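Local coordinates for erythrocyte membrane protein 1 (Plasmodium falciparum, PDB 2XU0) that probably binds host cell-surface receptors through its Duffy-binding-like domains, this chain being the N-terminal NTS-DBL1 adhesion region tied to rosetting, at residues 184-190 and 273-279; 192-196 and 264-269. The protein carries 10 engineered substitutions. All blocks are in the same frame, centred on the assembly; numbering follows the deposited sequence.

Interaction 1 of 2, residues 184-190 and 273-279; sequences NKAGICT and PYYADYF. Engineered in segment 184-190: Ala186 (natural residue Ser).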
# COMPACT_ATOMS: atom_id res chain seq x y z
N ASN A 184 4.86 19.92 1.70
CA ASN A 184 3.61 19.53 1.05
C ASN A 184 3.46 18.03 1.41
O ASN A 184 4.39 17.26 1.20
CB ASN A 184 3.67 19.75 -0.48
CG ASN A 184 2.44 19.31 -1.22
OD1 ASN A 184 2.17 18.11 -1.35
ND2 ASN A 184 1.69 20.27 -1.78
N LYS A 185 2.34 17.66 2.01
CA LYS A 185 2.12 16.28 2.51
C LYS A 185 1.72 15.29 1.38
O LYS A 185 0.62 14.73 1.39
CB LYS A 185 1.11 16.33 3.66
CG LYS A 185 1.63 17.06 4.89
CD LYS A 185 0.45 17.69 5.63
CE LYS A 185 0.90 18.62 6.73
NZ LYS A 185 -0.26 19.21 7.46
N ALA A 186 2.61 15.14 0.38
CA ALA A 186 2.41 14.28 -0.79
C ALA A 186 2.18 12.83 -0.38
O ALA A 186 1.40 12.14 -1.04
CB ALA A 186 3.60 14.35 -1.73
N GLY A 187 2.81 12.43 0.73
CA GLY A 187 2.70 11.09 1.32
C GLY A 187 1.28 10.69 1.66
O GLY A 187 0.92 9.54 1.50
N ILE A 188 0.45 11.66 2.10
CA ILE A 188 -0.96 11.47 2.45
C ILE A 188 -1.76 11.20 1.18
O ILE A 188 -2.61 10.31 1.18
CB ILE A 188 -1.51 12.71 3.23
CG1 ILE A 188 -0.79 12.89 4.58
CG2 ILE A 188 -3.04 12.64 3.37
CD1 ILE A 188 -1.41 14.03 5.57
N CYS A 189 -1.52 12.00 0.10
CA CYS A 189 -2.16 11.82 -1.20
C CYS A 189 -1.88 10.39 -1.75
O CYS A 189 -2.79 9.75 -2.26
CB CYS A 189 -1.70 12.92 -2.17
SG CYS A 189 -2.07 14.60 -1.60
N THR A 190 -0.65 9.88 -1.58
CA THR A 190 -0.24 8.50 -1.98
C THR A 190 -1.09 7.47 -1.20
O THR A 190 -1.63 6.54 -1.81
CB THR A 190 1.28 8.29 -1.77
OG1 THR A 190 1.97 9.13 -2.71
CG2 THR A 190 1.73 6.84 -2.01
N PRO A 273 -5.44 17.63 3.49
CA PRO A 273 -4.85 18.94 3.82
C PRO A 273 -4.73 19.81 2.58
O PRO A 273 -4.50 19.27 1.48
CB PRO A 273 -3.46 18.59 4.33
CG PRO A 273 -3.54 17.17 4.73
CD PRO A 273 -4.49 16.54 3.80
N TYR A 274 -4.87 21.14 2.75
CA TYR A 274 -4.72 22.08 1.63
C TYR A 274 -3.36 21.95 0.97
O TYR A 274 -3.28 21.88 -0.25
CB TYR A 274 -4.97 23.55 2.03
CG TYR A 274 -4.88 24.48 0.84
CD1 TYR A 274 -5.91 24.54 -0.10
CD2 TYR A 274 -3.73 25.22 0.59
CE1 TYR A 274 -5.82 25.36 -1.22
CE2 TYR A 274 -3.62 26.04 -0.53
CZ TYR A 274 -4.68 26.12 -1.43
OH TYR A 274 -4.58 26.93 -2.53
N TYR A 275 -2.30 21.91 1.76
CA TYR A 275 -0.94 21.81 1.26
C TYR A 275 -0.53 20.35 1.14
O TYR A 275 0.27 19.82 1.92
CB TYR A 275 0.00 22.67 2.11
CG TYR A 275 -0.37 24.15 2.09
CD1 TYR A 275 0.00 24.97 1.03
CD2 TYR A 275 -1.04 24.73 3.17
CE1 TYR A 275 -0.31 26.33 1.02
CE2 TYR A 275 -1.37 26.10 3.16
CZ TYR A 275 -1.00 26.89 2.09
OH TYR A 275 -1.31 28.23 2.07
N ALA A 276 -1.17 19.67 0.19
CA ALA A 276 -0.94 18.25 -0.13
C ALA A 276 -1.36 18.03 -1.57
O ALA A 276 -2.48 18.37 -1.96
CB ALA A 276 -1.72 17.34 0.80
N ASP A 277 -0.45 17.51 -2.37
CA ASP A 277 -0.77 17.24 -3.77
C ASP A 277 -0.20 15.90 -4.19
O ASP A 277 0.78 15.44 -3.60
CB ASP A 277 -0.21 18.37 -4.68
CG ASP A 277 -1.00 19.66 -4.56
OD1 ASP A 277 -2.07 19.76 -5.20
OD2 ASP A 277 -0.61 20.50 -3.72
N TYR A 278 -0.83 15.26 -5.18
CA TYR A 278 -0.32 13.97 -5.66
C TYR A 278 0.75 14.21 -6.72
O TYR A 278 0.54 15.00 -7.65
CB TYR A 278 -1.46 13.12 -6.26
CG TYR A 278 -1.05 11.68 -6.53
CD1 TYR A 278 -0.82 10.80 -5.47
CD2 TYR A 278 -0.92 11.20 -7.82
CE1 TYR A 278 -0.42 9.49 -5.70
CE2 TYR A 278 -0.58 9.86 -8.06
CZ TYR A 278 -0.34 9.01 -7.00
OH TYR A 278 0.10 7.72 -7.18
N PHE A 279 1.89 13.55 -6.58
CA PHE A 279 2.96 13.70 -7.55
C PHE A 279 3.32 12.36 -8.13
O PHE A 279 3.45 11.38 -7.39
CB PHE A 279 4.22 14.32 -6.91
CG PHE A 279 4.10 15.71 -6.35
CD1 PHE A 279 4.62 16.81 -7.02
CD2 PHE A 279 3.51 15.93 -5.10
CE1 PHE A 279 4.56 18.09 -6.46
CE2 PHE A 279 3.43 17.21 -4.55
CZ PHE A 279 3.96 18.29 -5.24
O HOH W 1 2.00 11.80 -4.05
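Asn184 grips Asp277 at two points, with its amide used at both ends. Its OD1 accepts the backbone N of Asp277 at 2.9 Å, in the carbonyl plane and on a lone pair, while its ND2 gives a hydrogen to Asp277 OD2 (3.0 Å), which takes it on the anti lone pair. With CG anti to the backbone N (chi1 178°), the amide reaches over to the 273-279 loop and lies nearly coplanar with the carboxylate, whose other oxygen, OD1, is held by Ser290 and Gly293. Lys185, the N-cap of helix 186-204, sends its backbone N to Tyr275 O at 3.0 Å. The helix start is thus moored to an extended loop within the helical Duffy-binding fold. Ala186, an engineered residue that is Ser in nature, rests its CB against Phe279 CD2 (3.7 Å); a water joins its carbonyl oxygen, Thr190 OG1 and Phe279 N. Ile188 CD1 meets Pro273 CG tip to tip at 3.9 Å. Cys189 lays its SG, disulfide-bonded to Cys295, on the loop backbone, 3.4 Å from Asp277 N. Thr190 CA lies at the edge of the Tyr278 ring, 3.9 Å from CE1; the hydroxyl of that tyrosine is hydrogen-bonded to Glu27.

Interaction 2 of 2, residues 192-196 and 264-269; sequences LARSF and IWKALT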
# COMPACT_ATOMS: atom_id res chain seq x y z
N LEU A 192 -4.00 7.94 0.27
CA LEU A 192 -5.36 8.10 -0.23
C LEU A 192 -5.52 7.40 -1.57
O LEU A 192 -6.56 6.79 -1.81
CB LEU A 192 -5.73 9.59 -0.38
CG LEU A 192 -5.97 10.40 0.92
CD1 LEU A 192 -6.35 11.85 0.57
CD2 LEU A 192 -7.06 9.78 1.75
N ALA A 193 -4.53 7.50 -2.46
CA ALA A 193 -4.61 6.83 -3.79
C ALA A 193 -4.65 5.29 -3.59
O ALA A 193 -5.35 4.58 -4.32
CB ALA A 193 -3.41 7.21 -4.62
N ARG A 194 -3.97 4.80 -2.55
CA ARG A 194 -3.97 3.37 -2.25
C ARG A 194 -5.31 2.89 -1.76
O ARG A 194 -5.73 1.81 -2.16
CB ARG A 194 -2.86 3.01 -1.27
CG ARG A 194 -1.50 3.16 -1.87
CD ARG A 194 -0.52 2.86 -0.80
NE ARG A 194 0.84 2.83 -1.31
CZ ARG A 194 1.88 3.29 -0.65
NH1 ARG A 194 1.72 3.84 0.55
NH2 ARG A 194 3.09 3.21 -1.16
N SER A 195 -6.01 3.70 -0.92
CA SER A 195 -7.35 3.38 -0.43
C SER A 195 -8.36 3.51 -1.54
O SER A 195 -9.26 2.70 -1.64
CB SER A 195 -7.72 4.27 0.76
OG SER A 195 -7.09 3.75 1.91
N PHE A 196 -8.23 4.56 -2.37
CA PHE A 196 -9.10 4.81 -3.53
C PHE A 196 -9.09 3.57 -4.42
O PHE A 196 -10.15 3.12 -4.90
CB PHE A 196 -8.54 5.98 -4.34
CG PHE A 196 -9.28 6.35 -5.59
CD1 PHE A 196 -10.59 6.83 -5.53
CD2 PHE A 196 -8.63 6.37 -6.82
CE1 PHE A 196 -11.23 7.31 -6.69
CE2 PHE A 196 -9.27 6.83 -7.98
CZ PHE A 196 -10.58 7.26 -7.92
N ILE A 264 -16.10 10.05 -6.51
CA ILE A 264 -15.57 9.22 -5.42
C ILE A 264 -14.22 9.81 -4.92
O ILE A 264 -14.04 9.97 -3.70
CB ILE A 264 -15.52 7.71 -5.80
CG1 ILE A 264 -16.97 7.14 -5.91
CG2 ILE A 264 -14.69 6.88 -4.75
CD1 ILE A 264 -17.24 5.98 -7.01
N TRP A 265 -13.32 10.18 -5.85
CA TRP A 265 -12.01 10.79 -5.49
C TRP A 265 -12.24 12.11 -4.75
O TRP A 265 -11.48 12.42 -3.83
CB TRP A 265 -11.15 11.05 -6.73
CG TRP A 265 -9.81 11.68 -6.40
CD1 TRP A 265 -9.45 12.99 -6.56
CD2 TRP A 265 -8.70 11.04 -5.76
NE1 TRP A 265 -8.21 13.21 -6.02
CE2 TRP A 265 -7.70 12.01 -5.58
CE3 TRP A 265 -8.43 9.72 -5.34
CZ2 TRP A 265 -6.47 11.72 -4.98
CZ3 TRP A 265 -7.22 9.43 -4.74
CH2 TRP A 265 -6.24 10.41 -4.60
N LYS A 266 -13.25 12.91 -5.21
CA LYS A 266 -13.62 14.21 -4.60
C LYS A 266 -14.05 13.96 -3.15
O LYS A 266 -13.50 14.57 -2.26
CB LYS A 266 -14.72 14.91 -5.43
CG LYS A 266 -14.93 16.36 -5.04
CD LYS A 266 -15.87 17.10 -5.98
CE LYS A 266 -16.10 18.51 -5.47
NZ LYS A 266 -17.12 19.25 -6.27
N ALA A 267 -14.97 13.00 -2.91
CA ALA A 267 -15.37 12.67 -1.54
C ALA A 267 -14.17 12.20 -0.68
O ALA A 267 -13.97 12.68 0.44
CB ALA A 267 -16.46 11.61 -1.56
N LEU A 268 -13.34 11.30 -1.23
CA LEU A 268 -12.17 10.78 -0.52
C LEU A 268 -11.22 11.86 -0.04
O LEU A 268 -10.59 11.69 1.01
CB LEU A 268 -11.43 9.73 -1.40
CG LEU A 268 -10.17 9.05 -0.79
CD1 LEU A 268 -10.54 8.11 0.40
CD2 LEU A 268 -9.42 8.26 -1.85
N THR A 269 -11.08 12.94 -0.83
CA THR A 269 -10.18 14.05 -0.50
C THR A 269 -10.86 15.23 0.24
O THR A 269 -10.18 16.22 0.49
CB THR A 269 -9.48 14.57 -1.76
OG1 THR A 269 -10.50 14.89 -2.70
CG2 THR A 269 -8.47 13.59 -2.33
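A buried helix-helix contact made largely by apolar side chains joins the middle of helix 186-204 to the C-terminal end of helix 249-268 inside the Duffy-binding domain, and it shows how an aromatic pair can help fill the space between two well-separated axes. The short helical segments run at 135° to each other, with axes 10.8 Å apart at closest approach, so large side chains have to span the gap. Phe196 and Trp265 supply the aromatic part of the filling, and Leu192 and Leu268 a comparable share. The two rings form a T-shaped (edge-to-face) stack in which the six-membered ring of the indole turns its edge to one face of the phenyl ring; the planes stand at 77° and the centroids are 4.9 Å apart. Trp265 CE3 is the touching atom, 3.5 Å from Phe196 CG and offset toward the rim of the ring. Phe196 leaves its helix with CG anti to the backbone N (chi1 178°), and Trp265 does the same, which extends both across the interface. Farther along the indole edge, CZ3 lies 3.8 Å from Ala193 CA.

Leu268 packs beside this pair: its CD2 branch comes 3.5 Å from Phe196 CB and also approaches the carbonyl oxygen of Leu192. The side chains of Leu192 and Leu268 slide past each other in opposite directions, while Leu192 CD1 reaches Thr269 CG2 at 4.0 Å. At the other end, Ile264 CG2 sits at the edge of the phenyl ring, 4.0 Å from Phe196 CE1. The indole's polar atom is satisfied outside the interface, NE1 donating to Cys295 O. Around this interface, helix 154-175 packs on Leu192 through Ile172 and on Ile264 through Val161, Trp257 of helix 249-268 adds a further ring beside Phe196, and the loop prolines Pro302 and Pro303 touch Trp265.

Interactions 1 and 2 succeed each other along helix 186-204, the first at its N-terminal start and the second further on, with centres about 12 Å apart. Their partner segments are also close in sequence: helix 249-268 ends in interaction 2, and the chain then passes through 273-279 toward strand 279-281. Interaction 2 is therefore nested within the loop closed by interaction 1. The two touch directly, Tyr278 CE1 lying 3.9 Å from Ala193 CB. Cys295 bridges them too, through its disulfide to Cys189 and its carbonyl oxygen at Trp265. One helix of the Duffy-binding domain is thus secured by polar and covalent links at its start and by apolar packing beyond.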